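Local atomic coordinates of BF1531-like N-terminal domain-containing protein (Bacteroides fragilis, PDB entry 3SLR), a protein that is of unknown function but binds magnesium through a phosphatase-like domain in this N-terminal part and may hydrolyse ester bonds. Residues R122-N127 and I211-A216; R47-E52 and Q218-K223; Y156-I161 and P166-C171. All blocks are in the same frame, centred on the assembly; numbering follows the deposited sequence. Where two conformers were deposited one is given.

Contact 1: residues R122-N127 and I211-A216; sequences RVIYYN and IDIIAA
Ile-124 of strand 122-126 and Ile-213 of helix 203-217 bring the two backbones nearest, their CA atoms 8.1 Å apart, and isoleucine side chains fill the gap without any hydrogen bond across it. Ile-124 points at the helix. With CG1 beside its backbone N (chi1 -60°) and the chain extended beyond (chi2 169°), its CD1 methyl is carried out to the helix surface, where it meets both Ile-213 and Ile-214. Ile-124 CD1 lies 3.5 Å from Ile-214 CG1, the closest approach of the contact. Ile-214 leaves its CA to one side of the strand, but its outer branch swings back and crosses the end of Ile-124 at about a right angle; the two CD1 atoms, of Ile-124 and Ile-214, are 4.1 Å apart. Ile-213 instead runs alongside Ile-124 in the opposite direction. Its CG2 rests 3.9 Å from Ile-124 CD1, while Ile-213 CD1 reaches back to Ile-124 CG2 at 4.0 Å, so each residue uses both of its branches. The three side chains are buried, and the joint is purely apolar. The strand is the fourth of five in a parallel sheet, between 79-83 and 168-171, an alpha/beta arrangement consistent with the SGNH hydrolase clan. Helix 203-217 packs on one face of that sheet across all three strands: Ile-214 also touches Tyr-79, and Ile-213 touches Cys-171. Next to them Tyr-126 hydrogen-bonds through OH to Thr-210 OG1, and Ile-211 turns to Ile-40 of helix 34-46.

Contact 2: residues R47-E52 and Q218-K223; sequences RNYNIE and QGKFKK
Tyr-49 packs the end of its ring against the aliphatic stems of Gln-218 and Lys-220. Its OH lies 3.5 Å from Gln-218 CB and 4.0 Å from Lys-220 CG, van der Waals contacts only. Gln-218 slides past the tyrosine in the opposite direction; with CG beside the backbone N (chi1 -63°), Gln-218 CG comes 4.2 Å from Tyr-49 CE1, and the bend at chi2 (-73°) then turns the amide, whose plane is nearly perpendicular to the ring (83°). Lys-220 touches with CB and CG and then leads away. Both backbones are leaving helices here. Asn-48 is the C-prime residue of a Schellman motif ending helix 34-46, just before strand 50-55, and Gly-219, with positive phi, closes helix 203-217 with a second one, on the way to strand 224-227 of the other sheet. The polar ends find partners elsewhere: Gln-218 NE2 hydrogen-bonds to Tyr-79 OH, and Lys-220 NZ forms a salt bridge with Asp-329 OD2. Within the loop, Lys-223 curls back so that its NZ donates to Phe-221 O at 3.1 Å, while the same NZ sits above one face of the Phe-221 ring, displaced toward the rim.

Contact 3: residues Y156-I161 and P166-C171; sequences YELMNI and PNFFIC
Phe-168 takes Ile-161 over one ring face and the backbone oxygen of Leu-158 at its edge. The CG2 methyl of Ile-161 makes a CH-pi contact, 4.2 Å from the centroid of the Phe-168 ring and 27° off its normal. Near the ring plane, Leu-158 O lies 4.0 Å from Phe-168 CE2, and Leu-158 CD2 adds a looser touch at Phe-168 CZ. The ring reaches the helix because CG of Phe-168 stands opposite the backbone N (chi1 -177°). Away from the strand, Asn-160 ND2 sits above one face of the Tyr-156 ring and gives a nearly straight hydrogen bond of 3.1 Å to Glu-157 OE1, approaching from above the carboxylate plane. Ile-170 pushes its CD1 against the helix backbone: Ile-170 CD1 is 3.3 Å from Leu-158 O and 3.7 Å from the CA of selenomethionine Met-159, whose CG it also meets. Helix 147-164 and strand 168-171 are consecutive and run roughly antiparallel (142°), as expected of the alpha-to-beta step of an alpha/beta fold. No hydrogen bond crosses between them; apolar packing joins them, and the carbonyl dipole of Leu-158 would suit the slightly positive hydrogens at the edge of the phenylalanine ring.

All three contacts reach the same five-stranded parallel sheet. Contacts 1 and 3 share neighbouring strands: Tyr-125 N and Phe-169 O, at 2.8 Å, probably hydrogen-bond, and helices 203-217 and 147-164 pack on opposite faces. Contact 2 joins contact 1 through helix 203-217, by the salt bridge of Asp-212 OD1 with Arg-47 NH1 (2.8 Å) and by Tyr-49 OH packing on Ala-215 CA (3.6 Å). Contacts 2 and 3 do not touch, their centres about 21 Å apart. The magnesium site of Asp-228, Asp-230 and Asp-336 lies away from all three, in the HAD-like part; residues 218-223 lead directly into its strand 224-227.

Contact 1: residues R122-N127 and I211-A216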
loop_
_atom_site.group_PDB
_atom_site.type_symbol
_atom_site.label_atom_id
_atom_site.label_comp_id
_atom_site.label_asym_id
_atom_site.label_seq_id
_atom_site.Cartn_x
_atom_site.Cartn_y
_atom_site.Cartn_z
ATOM N N ARG A 122 -1.346 -15.867 10.406
ATOM C CA ARG A 122 -1.999 -14.599 10.090
ATOM C C ARG A 122 -2.761 -14.717 8.780
ATOM O O ARG A 122 -2.333 -15.416 7.862
ATOM C CB ARG A 122 -0.980 -13.466 10.003
ATOM C CG ARG A 122 -0.547 -12.904 11.348
ATOM C CD ARG A 122 0.773 -13.487 11.794
ATOM N NE ARG A 122 1.290 -12.787 12.968
ATOM C CZ ARG A 122 2.527 -12.918 13.433
ATOM N NH1 ARG A 122 3.388 -13.723 12.823
ATOM N NH2 ARG A 122 2.904 -12.235 14.505
ATOM N N VAL A 123 -3.903 -14.045 8.700
ATOM C CA VAL A 123 -4.715 -14.064 7.497
ATOM C C VAL A 123 -4.603 -12.723 6.800
ATOM O O VAL A 123 -4.667 -11.691 7.446
ATOM C CB VAL A 123 -6.196 -14.343 7.830
ATOM C CG1 VAL A 123 -7.093 -14.122 6.604
ATOM C CG2 VAL A 123 -6.338 -15.756 8.366
ATOM N N ILE A 124 -4.375 -12.752 5.492
ATOM C CA ILE A 124 -4.448 -11.546 4.678
ATOM C C ILE A 124 -5.613 -11.716 3.701
ATOM O O ILE A 124 -5.666 -12.683 2.935
ATOM C CB ILE A 124 -3.139 -11.293 3.921
ATOM C CG1 ILE A 124 -1.983 -11.121 4.911
ATOM C CG2 ILE A 124 -3.278 -10.048 3.057
ATOM C CD1 ILE A 124 -0.625 -11.130 4.255
ATOM N N TYR A 125 -6.545 -10.772 3.736
ATOM C CA TYR A 125 -7.819 -10.941 3.054
ATOM C C TYR A 125 -8.072 -9.738 2.156
ATOM O O TYR A 125 -8.137 -8.605 2.643
ATOM C CB TYR A 125 -8.943 -11.082 4.095
ATOM C CG TYR A 125 -10.280 -11.519 3.516
ATOM C CD1 TYR A 125 -11.156 -10.598 2.977
ATOM C CD2 TYR A 125 -10.662 -12.857 3.523
ATOM C CE1 TYR A 125 -12.377 -10.991 2.441
ATOM C CE2 TYR A 125 -11.881 -13.265 2.993
ATOM C CZ TYR A 125 -12.729 -12.325 2.450
ATOM O OH TYR A 125 -13.931 -12.715 1.929
ATOM N N TYR A 126 -8.174 -9.970 0.843
ATOM C CA TYR A 126 -8.481 -8.880 -0.089
ATOM C C TYR A 126 -9.929 -8.450 0.069
ATOM O O TYR A 126 -10.822 -9.282 -0.006
ATOM C CB TYR A 126 -8.241 -9.302 -1.550
ATOM C CG TYR A 126 -6.816 -9.717 -1.837
ATOM C CD1 TYR A 126 -6.499 -11.044 -2.088
ATOM C CD2 TYR A 126 -5.779 -8.779 -1.834
ATOM C CE1 TYR A 126 -5.190 -11.429 -2.344
ATOM C CE2 TYR A 126 -4.466 -9.165 -2.081
ATOM C CZ TYR A 126 -4.179 -10.489 -2.338
ATOM O OH TYR A 126 -2.869 -10.882 -2.581
ATOM N N ASN A 127 -10.167 -7.161 0.300
ATOM C CA ASN A 127 -11.537 -6.671 0.314
ATOM C C ASN A 127 -12.045 -6.477 -1.110
ATOM O O ASN A 127 -11.384 -6.893 -2.073
ATOM C CB ASN A 127 -11.707 -5.409 1.189
ATOM C CG ASN A 127 -10.919 -4.216 0.682
ATOM O OD1 ASN A 127 -10.220 -4.293 -0.342
ATOM N ND2 ASN A 127 -11.029 -3.087 1.401
ATOM N N ILE A 211 2.896 -8.220 -0.198
ATOM C CA ILE A 211 4.175 -8.383 0.485
ATOM C C ILE A 211 4.434 -7.227 1.461
ATOM O O ILE A 211 5.065 -7.436 2.497
ATOM C CB ILE A 211 5.353 -8.583 -0.496
ATOM C CG1 ILE A 211 5.204 -9.904 -1.276
ATOM C CG2 ILE A 211 6.700 -8.548 0.255
ATOM C CD1 ILE A 211 5.096 -11.180 -0.401
ATOM N N ASP A 212 3.928 -6.023 1.162
ATOM C CA ASP A 212 4.098 -4.897 2.083
ATOM C C ASP A 212 3.561 -5.296 3.455
ATOM O O ASP A 212 4.132 -4.936 4.488
ATOM C CB ASP A 212 3.324 -3.639 1.635
ATOM C CG ASP A 212 3.893 -2.981 0.380
ATOM O OD1 ASP A 212 5.080 -3.189 0.044
ATOM O OD2 ASP A 212 3.127 -2.232 -0.274
ATOM N N ILE A 213 2.443 -6.021 3.460
ATOM C CA ILE A 213 1.795 -6.397 4.716
ATOM C C ILE A 213 2.636 -7.449 5.441
ATOM O O ILE A 213 2.922 -7.313 6.623
ATOM C CB ILE A 213 0.364 -6.928 4.492
ATOM C CG1 ILE A 213 -0.546 -5.782 4.017
ATOM C CG2 ILE A 213 -0.188 -7.532 5.782
ATOM C CD1 ILE A 213 -1.908 -6.256 3.428
ATOM N N ILE A 214 3.014 -8.497 4.724
ATOM C CA ILE A 214 3.865 -9.531 5.300
ATOM C C ILE A 214 5.144 -8.936 5.890
ATOM O O ILE A 214 5.490 -9.223 7.036
ATOM C CB ILE A 214 4.178 -10.610 4.260
ATOM C CG1 ILE A 214 2.891 -11.351 3.908
ATOM C CG2 ILE A 214 5.257 -11.564 4.782
ATOM C CD1 ILE A 214 3.070 -12.498 2.952
ATOM N N ALA A 215 5.828 -8.089 5.125
ATOM C CA ALA A 215 7.048 -7.452 5.612
ATOM C C ALA A 215 6.811 -6.656 6.897
ATOM O O ALA A 215 7.604 -6.748 7.842
ATOM C CB ALA A 215 7.674 -6.570 4.529
ATOM N N ALA A 216 5.734 -5.871 6.933
ATOM C CA ALA A 216 5.422 -5.064 8.109
ATOM C C ALA A 216 5.212 -5.945 9.331
ATOM O O ALA A 216 5.723 -5.654 10.409
ATOM C CB ALA A 216 4.177 -4.190 7.863
#

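Contact 2: residues R47-E52 and Q218-K223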
loop_
_atom_site.group_PDB
_atom_site.type_symbol
_atom_site.label_atom_id
_atom_site.label_comp_id
_atom_site.label_asym_id
_atom_site.label_seq_id
_atom_site.Cartn_x
_atom_site.Cartn_y
_atom_site.Cartn_z
ATOM N N ARG A 47 11.925 -9.011 -1.677
ATOM C CA ARG A 47 11.841 -8.338 -0.376
ATOM C C ARG A 47 12.622 -9.134 0.683
ATOM O O ARG A 47 12.441 -8.937 1.888
ATOM C CB ARG A 47 10.380 -8.177 0.062
ATOM C CG ARG A 47 10.062 -6.896 0.833
ATOM C CD ARG A 47 10.063 -5.670 -0.062
ATOM N NE ARG A 47 8.967 -5.669 -1.040
ATOM C CZ ARG A 47 7.731 -5.247 -0.796
ATOM N NH1 ARG A 47 7.402 -4.790 0.408
ATOM N NH2 ARG A 47 6.811 -5.296 -1.761
ATOM N N ASN A 48 13.455 -10.060 0.215
ATOM C CA ASN A 48 14.361 -10.833 1.075
ATOM C C ASN A 48 13.692 -11.925 1.912
ATOM O O ASN A 48 14.143 -12.246 3.016
ATOM C CB ASN A 48 15.184 -9.897 1.966
ATOM C CG ASN A 48 15.986 -8.884 1.159
ATOM O OD1 ASN A 48 16.585 -9.225 0.136
ATOM N ND2 ASN A 48 15.982 -7.628 1.607
ATOM N N TYR A 49 12.628 -12.512 1.376
ATOM C CA TYR A 49 11.994 -13.662 2.015
ATOM C C TYR A 49 11.984 -14.854 1.078
ATOM O O TYR A 49 11.661 -14.724 -0.103
ATOM C CB TYR A 49 10.564 -13.333 2.444
ATOM C CG TYR A 49 10.479 -12.185 3.419
ATOM C CD1 TYR A 49 10.915 -12.329 4.732
ATOM C CD2 TYR A 49 9.963 -10.955 3.027
ATOM C CE1 TYR A 49 10.847 -11.285 5.626
ATOM C CE2 TYR A 49 9.889 -9.898 3.917
ATOM C CZ TYR A 49 10.327 -10.070 5.217
ATOM O OH TYR A 49 10.259 -9.024 6.104
ATOM N N ASN A 50 12.368 -16.015 1.598
ATOM C CA ASN A 50 12.215 -17.256 0.858
ATOM C C ASN A 50 10.793 -17.761 1.052
ATOM O O ASN A 50 10.489 -18.411 2.050
ATOM C CB ASN A 50 13.223 -18.297 1.339
ATOM C CG ASN A 50 13.156 -19.589 0.543
ATOM O OD1 ASN A 50 13.814 -20.574 0.880
ATOM N ND2 ASN A 50 12.372 -19.587 -0.528
ATOM N N ILE A 51 9.915 -17.426 0.109
ATOM C CA ILE A 51 8.509 -17.774 0.213
ATOM C C ILE A 51 8.205 -19.177 -0.292
ATOM O O ILE A 51 8.401 -19.473 -1.470
ATOM C CB ILE A 51 7.650 -16.796 -0.605
ATOM C CG1 ILE A 51 7.888 -15.363 -0.127
ATOM C CG2 ILE A 51 6.171 -17.209 -0.551
ATOM C CD1 ILE A 51 7.488 -15.130 1.306
ATOM N N GLU A 52 7.735 -20.043 0.598
ATOM C CA GLU A 52 7.223 -21.339 0.179
ATOM C C GLU A 52 5.725 -21.173 -0.017
ATOM O O GLU A 52 4.971 -21.024 0.949
ATOM C CB GLU A 52 7.513 -22.433 1.217
ATOM C CG GLU A 52 6.982 -23.811 0.795
ATOM C CD GLU A 52 7.162 -24.891 1.859
ATOM O OE1 GLU A 52 6.610 -26.004 1.680
ATOM O OE2 GLU A 52 7.855 -24.640 2.865
ATOM N N GLN A 218 6.461 -8.866 9.789
ATOM C CA GLN A 218 7.777 -9.418 10.120
ATOM C C GLN A 218 8.714 -8.377 10.744
ATOM O O GLN A 218 9.823 -8.716 11.168
ATOM C CB GLN A 218 8.427 -10.042 8.880
ATOM C CG GLN A 218 7.659 -11.232 8.310
ATOM C CD GLN A 218 7.782 -12.471 9.181
ATOM O OE1 GLN A 218 8.884 -12.871 9.575
ATOM N NE2 GLN A 218 6.654 -13.074 9.500
ATOM N N GLY A 219 8.272 -7.122 10.793
ATOM C CA GLY A 219 9.019 -6.067 11.465
ATOM C C GLY A 219 9.821 -5.169 10.541
ATOM O O GLY A 219 10.687 -4.408 10.992
ATOM N N LYS A 220 9.543 -5.256 9.243
ATOM C CA LYS A 220 10.188 -4.390 8.272
ATOM C C LYS A 220 9.168 -3.393 7.732
ATOM O O LYS A 220 8.264 -3.756 6.972
ATOM C CB LYS A 220 10.815 -5.193 7.131
ATOM C CG LYS A 220 12.172 -5.812 7.484
ATOM C CD LYS A 220 13.192 -4.737 7.877
ATOM C CE LYS A 220 14.525 -5.344 8.307
ATOM N NZ LYS A 220 15.431 -4.324 8.919
ATOM N N PHE A 221 9.313 -2.141 8.152
ATOM C CA PHE A 221 8.404 -1.075 7.754
ATOM C C PHE A 221 9.113 0.267 7.918
ATOM O O PHE A 221 10.077 0.385 8.694
ATOM C CB PHE A 221 7.116 -1.118 8.588
ATOM C CG PHE A 221 7.352 -1.084 10.076
ATOM C CD1 PHE A 221 7.565 -2.261 10.785
ATOM C CD2 PHE A 221 7.374 0.119 10.762
ATOM C CE1 PHE A 221 7.785 -2.233 12.156
ATOM C CE2 PHE A 221 7.591 0.155 12.134
ATOM C CZ PHE A 221 7.799 -1.018 12.830
ATOM N N LYS A 222 8.652 1.275 7.180
ATOM C CA LYS A 222 9.290 2.590 7.217
ATOM C C LYS A 222 8.925 3.362 8.475
ATOM O O LYS A 222 7.793 3.298 8.948
ATOM C CB LYS A 222 8.943 3.406 5.972
ATOM C CG LYS A 222 9.407 2.758 4.671
ATOM C CD LYS A 222 10.909 2.436 4.718
ATOM C CE LYS A 222 11.483 2.170 3.329
ATOM N NZ LYS A 222 13.000 2.242 3.291
ATOM N N LYS A 223 9.893 4.106 9.004
ATOM C CA LYS A 223 9.726 4.790 10.275
ATOM C C LYS A 223 10.012 6.282 10.159
ATOM O O LYS A 223 9.740 7.041 11.088
ATOM C CB LYS A 223 10.669 4.187 11.320
ATOM C CG LYS A 223 10.283 2.783 11.758
ATOM C CD LYS A 223 11.307 2.234 12.742
ATOM C CE LYS A 223 12.044 1.069 12.131
ATOM N NZ LYS A 223 11.118 0.051 11.579
#

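Contact 3: residues Y156-I161 and P166-C171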
loop_
_atom_site.group_PDB
_atom_site.type_symbol
_atom_site.label_atom_id
_atom_site.label_comp_id
_atom_site.label_asym_id
_atom_site.label_seq_id
_atom_site.Cartn_x
_atom_site.Cartn_y
_atom_site.Cartn_z
ATOM N N TYR A 156 -17.529 -2.544 4.943
ATOM C CA TYR A 156 -17.543 -1.859 6.233
ATOM C C TYR A 156 -17.337 -2.848 7.377
ATOM O O TYR A 156 -16.466 -2.656 8.224
ATOM C CB TYR A 156 -18.844 -1.069 6.421
ATOM C CG TYR A 156 -19.011 -0.489 7.816
ATOM C CD1 TYR A 156 -18.135 0.476 8.304
ATOM C CD2 TYR A 156 -20.050 -0.912 8.639
ATOM C CE1 TYR A 156 -18.285 1.000 9.584
ATOM C CE2 TYR A 156 -20.211 -0.399 9.910
ATOM C CZ TYR A 156 -19.328 0.554 10.377
ATOM O OH TYR A 156 -19.505 1.050 11.642
ATOM N N GLU A 157 -18.124 -3.916 7.391
ATOM C CA GLU A 157 -18.013 -4.902 8.467
ATOM C C GLU A 157 -16.686 -5.661 8.444
ATOM O O GLU A 157 -16.189 -6.067 9.487
ATOM C CB GLU A 157 -19.191 -5.882 8.435
ATOM C CG GLU A 157 -20.539 -5.226 8.718
ATOM C CD GLU A 157 -20.617 -4.551 10.086
ATOM O OE1 GLU A 157 -19.718 -4.761 10.935
ATOM O OE2 GLU A 157 -21.591 -3.803 10.312
ATOM N N LEU A 158 -16.110 -5.854 7.258
ATOM C CA LEU A 158 -14.787 -6.456 7.167
ATOM C C LEU A 158 -13.775 -5.628 7.933
ATOM O O LEU A 158 -12.882 -6.166 8.584
ATOM C CB LEU A 158 -14.333 -6.586 5.712
ATOM C CG LEU A 158 -14.804 -7.802 4.929
ATOM C CD1 LEU A 158 -14.383 -7.634 3.472
ATOM C CD2 LEU A 158 -14.223 -9.084 5.535
HETATM N N MSE A 159 -13.899 -4.310 7.857
HETATM C CA MSE A 159 -12.965 -3.476 8.607
HETATM C C MSE A 159 -13.145 -3.656 10.115
HETATM O O MSE A 159 -12.165 -3.693 10.874
HETATM C CB MSE A 159 -13.097 -2.015 8.188
HETATM C CG MSE A 159 -12.734 -1.825 6.734
HETATM SE SE MSE A 159 -12.502 0.070 6.278
HETATM C CE MSE A 159 -12.249 -0.153 4.335
ATOM N N ASN A 160 -14.394 -3.784 10.548
ATOM C CA ASN A 160 -14.677 -4.065 11.948
ATOM C C ASN A 160 -14.123 -5.423 12.379
ATOM O O ASN A 160 -13.605 -5.560 13.485
ATOM C CB ASN A 160 -16.174 -3.938 12.243
ATOM C CG ASN A 160 -16.679 -2.511 12.067
ATOM O OD1 ASN A 160 -15.922 -1.554 12.233
ATOM N ND2 ASN A 160 -17.960 -2.365 11.723
ATOM N N ILE A 161 -14.197 -6.422 11.500
ATOM C CA ILE A 161 -13.563 -7.704 11.803
ATOM C C ILE A 161 -12.054 -7.536 12.008
ATOM O O ILE A 161 -11.484 -8.106 12.942
ATOM C CB ILE A 161 -13.852 -8.771 10.726
ATOM C CG1 ILE A 161 -15.327 -9.172 10.763
ATOM C CG2 ILE A 161 -12.974 -10.015 10.933
ATOM C CD1 ILE A 161 -15.712 -10.102 9.634
ATOM N N PRO A 166 -6.715 -9.519 15.868
ATOM C CA PRO A 166 -5.351 -9.048 15.605
ATOM C C PRO A 166 -4.649 -9.847 14.519
ATOM O O PRO A 166 -3.693 -9.358 13.909
ATOM C CB PRO A 166 -4.644 -9.264 16.950
ATOM C CG PRO A 166 -5.747 -9.201 17.961
ATOM C CD PRO A 166 -6.913 -9.873 17.284
ATOM N N ASN A 167 -5.155 -11.057 14.291
ATOM C CA ASN A 167 -4.591 -12.007 13.351
ATOM C C ASN A 167 -5.052 -11.766 11.914
ATOM O O ASN A 167 -4.457 -12.285 10.967
ATOM C CB ASN A 167 -4.941 -13.434 13.803
ATOM C CG ASN A 167 -6.389 -13.566 14.296
ATOM O OD1 ASN A 167 -6.788 -12.956 15.306
ATOM N ND2 ASN A 167 -7.174 -14.384 13.596
ATOM N N PHE A 168 -6.093 -10.951 11.765
ATOM C CA PHE A 168 -6.763 -10.736 10.479
ATOM C C PHE A 168 -6.385 -9.394 9.869
ATOM O O PHE A 168 -6.679 -8.348 10.438
ATOM C CB PHE A 168 -8.277 -10.806 10.669
ATOM C CG PHE A 168 -9.071 -10.666 9.396
ATOM C CD1 PHE A 168 -9.199 -11.729 8.523
ATOM C CD2 PHE A 168 -9.713 -9.475 9.089
ATOM C CE1 PHE A 168 -9.946 -11.607 7.357
ATOM C CE2 PHE A 168 -10.470 -9.347 7.932
ATOM C CZ PHE A 168 -10.587 -10.412 7.067
ATOM N N PHE A 169 -5.731 -9.432 8.712
ATOM C CA PHE A 169 -5.359 -8.218 7.998
ATOM C C PHE A 169 -6.074 -8.119 6.661
ATOM O O PHE A 169 -6.128 -9.083 5.889
ATOM C CB PHE A 169 -3.856 -8.198 7.743
ATOM C CG PHE A 169 -3.041 -8.165 8.993
ATOM C CD1 PHE A 169 -2.823 -9.328 9.723
ATOM C CD2 PHE A 169 -2.473 -6.982 9.433
ATOM C CE1 PHE A 169 -2.069 -9.295 10.884
ATOM C CE2 PHE A 169 -1.713 -6.952 10.591
ATOM C CZ PHE A 169 -1.517 -8.109 11.313
ATOM N N ILE A 170 -6.612 -6.939 6.378
ATOM C CA ILE A 170 -7.154 -6.669 5.064
ATOM C C ILE A 170 -6.036 -6.151 4.161
ATOM O O ILE A 170 -5.146 -5.416 4.614
ATOM C CB ILE A 170 -8.279 -5.619 5.169
ATOM C CG1 ILE A 170 -9.492 -6.253 5.867
ATOM C CG2 ILE A 170 -8.645 -5.100 3.790
ATOM C CD1 ILE A 170 -10.473 -5.274 6.493
ATOM N N CYS A 171 -6.053 -6.572 2.902
ATOM C CA CYS A 171 -5.304 -5.872 1.864
ATOM C C CYS A 171 -6.336 -5.066 1.065
ATOM O O CYS A 171 -7.295 -5.633 0.535
ATOM C CB CYS A 171 -4.567 -6.847 0.973
ATOM S SG CYS A 171 -3.578 -6.062 -0.329
#